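Local coordinates for protein aminotransferase TlmJ (Streptoalloteichus hindustanus, PDB 5UID) that probably catalyses pyridoxal 5'-phosphate-dependent transfer of amino groups as a DegT/DnrJ/EryC1-type aminotransferase, at residues A[63-68]-A[156-161]; A[70-75]-A[152-157]. All coordinates share one frame; numbering follows the deposited sequence.

Contact 1 (A[63-68]-A[156-161]); sequences EGLFLS and VEDSAC
L65 reaches from helix 63-68 to V156 and D158. Its CB leaves the helix without pointing at the strand; CG is set anti to the carbonyl carbon (chi1 -70°), and from there the two methyls divide the work. CD1 runs to D158, where it lies 3.8 Å from OD2 in a purely van der Waals contact, the leucine and the aspartate crossing at roughly a right angle. CD2 takes the looser apolar contact, 4.4 Å from CG1 of V156. Beyond these partners the leucine also touches V180 and A90, so it is buried where helix 61-72 covers one face of the central sheet of this α/β domain. The axes of helix 63-68 and strand 156-158 are nearly antiparallel (170°) and come within 10.2 Å. One turn along, S68 OG approaches the same V156 CG1 at 4.1 Å; this hydroxyl is satisfied by donating to L65 O at 2.7 Å, 27° out of the carbonyl plane. The D158 carboxylate is steadied from its own side by an Asx turn: A160 N donates to OD1 over 3.3 Å, on the anti side and well out of the carboxylate plane. OD2, the oxygen beside L65, also lies near the pyridine N1 of the pyridoxal-modified lysine at position 187.

Contact 2 (A[70-75]-A[152-157]); sequences ELLGVG and GVPLVE
P154 is where segment 152-157 first meets L72, the residue that makes every contact from the helix side. The chain reaches the proline from helix 141-151, which it leaves at G152 with a positive phi. P154 then turns its CB toward the helix, and L72 CD2 sits 4.0 Å from that atom and 4.2 Å from P154 CG, so this one methyl touches two neighbouring ring carbons. The other methyl, CD1, also lies 4.2 Å from P154 CB. At L155 the side chain turns to the reverse face of the sheet, where it packs on A145 and C148 of helix 141-151. V156 brings the chain back: its CG2, anti to its own carbonyl carbon, meets L72 CD1 at 3.9 Å. The leucine runs counter to each partner as it passes, and its forked end bridges the two. With an alanine in place of L72, both methyls would be gone, and P154 CB and V156 CG2 would probably lose their apolar cover from the helix, opening a gap at this partly buried margin. Just beyond L72 the helix stops in a Schellman motif at G73, whose N bonds to E70 O over 3.0 Å. Helices on both faces of a mostly parallel sheet of strand order 1-7-6-5-4-2-3, with 195-199 as the reversed strand, are characteristic of the large domain of fold-type I pyridoxal phosphate aminotransferases.

How the contacts relate
Contacts 1 and 2 are successive stations of one helix-on-strand packing, their centres about 11 Å apart, and V156 is shared: CG1 serves contact 1 and CG2 serves contact 2. Because helix 61-72 runs against strand 155-158, moving forward along the helix means moving back along the strand. The centre of contact 1 is about 8 Å from that of the chain, and the contact ends at D158, close to the ring nitrogen of the cofactor carried by the lysine at position 187; the position of that aspartate is consistent with the pyridine-facing aspartate of fold-type I relatives. Contact 2, its centre about 18 Å from that of the chain, closes the far end of the same interface with apolar groups alone.

Contact 1 (A[63-68]-A[156-161])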
loop_
_atom_site.group_PDB
_atom_site.type_symbol
_atom_site.label_atom_id
_atom_site.label_comp_id
_atom_site.label_asym_id
_atom_site.label_seq_id
_atom_site.Cartn_x
_atom_site.Cartn_y
_atom_site.Cartn_z
ATOM N N GLU A 63 -4.921 3.094 -4.715
ATOM C CA GLU A 63 -5.498 3.381 -3.409
ATOM C C GLU A 63 -6.076 4.787 -3.369
ATOM O O GLU A 63 -7.134 5.016 -2.774
ATOM C CB GLU A 63 -4.440 3.198 -2.325
ATOM C CG GLU A 63 -4.973 3.330 -0.918
ATOM C CD GLU A 63 -5.869 2.177 -0.516
ATOM O OE1 GLU A 63 -5.818 1.116 -1.172
ATOM O OE2 GLU A 63 -6.626 2.334 0.463
ATOM N N GLY A 64 -5.395 5.745 -4.004
ATOM C CA GLY A 64 -5.952 7.083 -4.113
ATOM C C GLY A 64 -7.245 7.118 -4.901
ATOM O O GLY A 64 -8.144 7.905 -4.593
ATOM N N LEU A 65 -7.364 6.263 -5.919
ATOM C CA LEU A 65 -8.608 6.199 -6.683
ATOM C C LEU A 65 -9.729 5.577 -5.858
ATOM O O LEU A 65 -10.863 6.074 -5.865
ATOM C CB LEU A 65 -8.391 5.418 -7.979
ATOM C CG LEU A 65 -7.538 6.089 -9.062
ATOM C CD1 LEU A 65 -7.100 5.079 -10.110
ATOM C CD2 LEU A 65 -8.296 7.241 -9.720
ATOM N N PHE A 66 -9.433 4.486 -5.144
ATOM C CA PHE A 66 -10.430 3.879 -4.266
ATOM C C PHE A 66 -10.884 4.857 -3.189
ATOM O O PHE A 66 -12.079 4.941 -2.880
ATOM C CB PHE A 66 -9.870 2.608 -3.623
ATOM C CG PHE A 66 -10.115 1.360 -4.421
ATOM C CD1 PHE A 66 -9.368 1.085 -5.557
ATOM C CD2 PHE A 66 -11.081 0.446 -4.022
ATOM C CE1 PHE A 66 -9.589 -0.067 -6.289
ATOM C CE2 PHE A 66 -11.307 -0.708 -4.750
ATOM C CZ PHE A 66 -10.559 -0.966 -5.885
ATOM N N LEU A 67 -9.944 5.604 -2.602
ATOM C CA LEU A 67 -10.304 6.554 -1.555
ATOM C C LEU A 67 -11.221 7.646 -2.089
ATOM O O LEU A 67 -12.178 8.045 -1.415
ATOM C CB LEU A 67 -9.048 7.174 -0.942
ATOM C CG LEU A 67 -8.190 6.282 -0.047
ATOM C CD1 LEU A 67 -6.915 7.005 0.360
ATOM C CD2 LEU A 67 -8.974 5.840 1.177
ATOM N N SER A 68 -10.947 8.142 -3.298
ATOM C CA SER A 68 -11.757 9.228 -3.841
ATOM C C SER A 68 -13.200 8.786 -4.056
ATOM O O SER A 68 -14.136 9.548 -3.788
ATOM C CB SER A 68 -11.147 9.744 -5.145
ATOM O OG SER A 68 -11.234 8.774 -6.170
ATOM N N VAL A 156 -12.704 13.609 -11.267
ATOM C CA VAL A 156 -11.491 13.019 -10.715
ATOM C C VAL A 156 -10.497 12.831 -11.852
ATOM O O VAL A 156 -10.832 12.245 -12.888
ATOM C CB VAL A 156 -11.780 11.683 -10.010
ATOM C CG1 VAL A 156 -10.496 11.093 -9.445
ATOM C CG2 VAL A 156 -12.811 11.878 -8.906
ATOM N N GLU A 157 -9.281 13.329 -11.661
ATOM C CA GLU A 157 -8.229 13.242 -12.666
ATOM C C GLU A 157 -7.226 12.170 -12.255
ATOM O O GLU A 157 -6.472 12.352 -11.294
ATOM C CB GLU A 157 -7.529 14.586 -12.841
ATOM C CG GLU A 157 -8.278 15.584 -13.699
ATOM C CD GLU A 157 -7.516 16.883 -13.832
ATOM O OE1 GLU A 157 -7.835 17.838 -13.092
ATOM O OE2 GLU A 157 -6.576 16.934 -14.653
ATOM N N ASP A 158 -7.218 11.058 -12.983
ATOM C CA ASP A 158 -6.135 10.084 -12.867
ATOM C C ASP A 158 -4.960 10.659 -13.649
ATOM O O ASP A 158 -4.847 10.492 -14.863
ATOM C CB ASP A 158 -6.564 8.715 -13.387
ATOM C CG ASP A 158 -5.501 7.644 -13.175
ATOM O OD1 ASP A 158 -4.363 7.988 -12.791
ATOM O OD2 ASP A 158 -5.805 6.448 -13.391
ATOM N N SER A 159 -4.076 11.357 -12.937
ATOM C CA SER A 159 -2.946 12.052 -13.537
ATOM C C SER A 159 -1.670 11.213 -13.555
ATOM O O SER A 159 -0.570 11.778 -13.619
ATOM C CB SER A 159 -2.698 13.369 -12.799
ATOM O OG SER A 159 -3.911 14.081 -12.635
ATOM N N ALA A 160 -1.787 9.884 -13.515
ATOM C CA ALA A 160 -0.593 9.044 -13.467
ATOM C C ALA A 160 0.246 9.169 -14.734
ATOM O O ALA A 160 1.463 8.959 -14.692
ATOM C CB ALA A 160 -0.985 7.588 -13.226
ATOM N N CYS A 161 -0.376 9.512 -15.865
ATOM C CA CYS A 161 0.358 9.717 -17.107
ATOM C C CYS A 161 0.949 11.116 -17.234
ATOM O O CYS A 161 1.765 11.344 -18.134
ATOM C CB CYS A 161 -0.546 9.471 -18.319
ATOM S SG CYS A 161 -1.402 7.888 -18.373
#

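Contact 2 (A[70-75]-A[152-157])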
loop_
_atom_site.group_PDB
_atom_site.type_symbol
_atom_site.label_atom_id
_atom_site.label_comp_id
_atom_site.label_asym_id
_atom_site.label_seq_id
_atom_site.Cartn_x
_atom_site.Cartn_y
_atom_site.Cartn_z
ATOM N N GLU A 70 -14.654 6.546 -2.320
ATOM C CA GLU A 70 -15.212 6.458 -0.973
ATOM C C GLU A 70 -15.588 7.838 -0.449
ATOM O O GLU A 70 -16.695 8.038 0.067
ATOM C CB GLU A 70 -14.216 5.779 -0.030
ATOM C CG GLU A 70 -13.971 4.309 -0.331
ATOM C CD GLU A 70 -12.867 3.715 0.525
ATOM O OE1 GLU A 70 -12.414 4.394 1.471
ATOM O OE2 GLU A 70 -12.450 2.570 0.251
ATOM N N LEU A 71 -14.680 8.808 -0.584
ATOM C CA LEU A 71 -14.936 10.147 -0.062
ATOM C C LEU A 71 -16.110 10.806 -0.775
ATOM O O LEU A 71 -16.889 11.541 -0.156
ATOM C CB LEU A 71 -13.677 11.004 -0.188
ATOM C CG LEU A 71 -12.492 10.551 0.666
ATOM C CD1 LEU A 71 -11.223 11.255 0.232
ATOM C CD2 LEU A 71 -12.769 10.808 2.139
ATOM N N LEU A 72 -16.256 10.555 -2.078
ATOM C CA LEU A 72 -17.364 11.135 -2.828
ATOM C C LEU A 72 -18.691 10.454 -2.521
ATOM O O LEU A 72 -19.745 11.002 -2.855
ATOM C CB LEU A 72 -17.073 11.072 -4.327
ATOM C CG LEU A 72 -15.947 11.975 -4.834
ATOM C CD1 LEU A 72 -15.673 11.707 -6.303
ATOM C CD2 LEU A 72 -16.293 13.438 -4.611
ATOM N N GLY A 73 -18.663 9.278 -1.901
ATOM C CA GLY A 73 -19.885 8.625 -1.481
ATOM C C GLY A 73 -20.630 7.878 -2.562
ATOM O O GLY A 73 -21.855 7.747 -2.477
ATOM N N VAL A 74 -19.930 7.382 -3.585
ATOM C CA VAL A 74 -20.594 6.591 -4.611
ATOM C C VAL A 74 -20.960 5.228 -4.038
ATOM O O VAL A 74 -20.296 4.707 -3.132
ATOM C CB VAL A 74 -19.709 6.452 -5.865
ATOM C CG1 VAL A 74 -19.246 7.820 -6.344
ATOM C CG2 VAL A 74 -18.520 5.546 -5.594
ATOM N N GLY A 75 -22.039 4.647 -4.559
ATOM C CA GLY A 75 -22.517 3.372 -4.078
ATOM C C GLY A 75 -23.529 2.731 -5.005
ATOM O O GLY A 75 -23.615 3.063 -6.191
ATOM N N GLY A 152 -22.630 19.868 -12.374
ATOM C CA GLY A 152 -22.514 19.615 -10.951
ATOM C C GLY A 152 -21.945 18.262 -10.597
ATOM O O GLY A 152 -22.208 17.755 -9.504
ATOM N N VAL A 153 -21.167 17.665 -11.487
ATOM C CA VAL A 153 -20.616 16.326 -11.294
ATOM C C VAL A 153 -19.148 16.460 -10.895
ATOM O O VAL A 153 -18.395 17.150 -11.594
ATOM C CB VAL A 153 -20.759 15.472 -12.566
ATOM C CG1 VAL A 153 -20.013 14.160 -12.414
ATOM C CG2 VAL A 153 -22.235 15.223 -12.867
ATOM N N PRO A 154 -18.718 15.841 -9.797
ATOM C CA PRO A 154 -17.298 15.902 -9.431
ATOM C C PRO A 154 -16.426 15.225 -10.480
ATOM O O PRO A 154 -16.772 14.172 -11.021
ATOM C CB PRO A 154 -17.245 15.161 -8.089
ATOM C CG PRO A 154 -18.643 15.217 -7.563
ATOM C CD PRO A 154 -19.527 15.167 -8.771
ATOM N N LEU A 155 -15.283 15.843 -10.763
ATOM C CA LEU A 155 -14.335 15.339 -11.748
ATOM C C LEU A 155 -13.076 14.865 -11.035
ATOM O O LEU A 155 -12.453 15.631 -10.291
ATOM C CB LEU A 155 -13.991 16.414 -12.777
ATOM C CG LEU A 155 -12.907 16.020 -13.778
ATOM C CD1 LEU A 155 -13.358 14.833 -14.611
ATOM C CD2 LEU A 155 -12.542 17.201 -14.667
ATOM N N VAL A 156 -12.704 13.609 -11.267
ATOM C CA VAL A 156 -11.491 13.019 -10.715
ATOM C C VAL A 156 -10.497 12.831 -11.852
ATOM O O VAL A 156 -10.832 12.245 -12.888
ATOM C CB VAL A 156 -11.780 11.683 -10.010
ATOM C CG1 VAL A 156 -10.496 11.093 -9.445
ATOM C CG2 VAL A 156 -12.811 11.878 -8.906
ATOM N N GLU A 157 -9.281 13.329 -11.661
ATOM C CA GLU A 157 -8.229 13.242 -12.666
ATOM C C GLU A 157 -7.226 12.170 -12.255
ATOM O O GLU A 157 -6.472 12.352 -11.294
ATOM C CB GLU A 157 -7.529 14.586 -12.841
ATOM C CG GLU A 157 -8.278 15.584 -13.699
ATOM C CD GLU A 157 -7.516 16.883 -13.832
ATOM O OE1 GLU A 157 -7.835 17.838 -13.092
ATOM O OE2 GLU A 157 -6.576 16.934 -14.653
#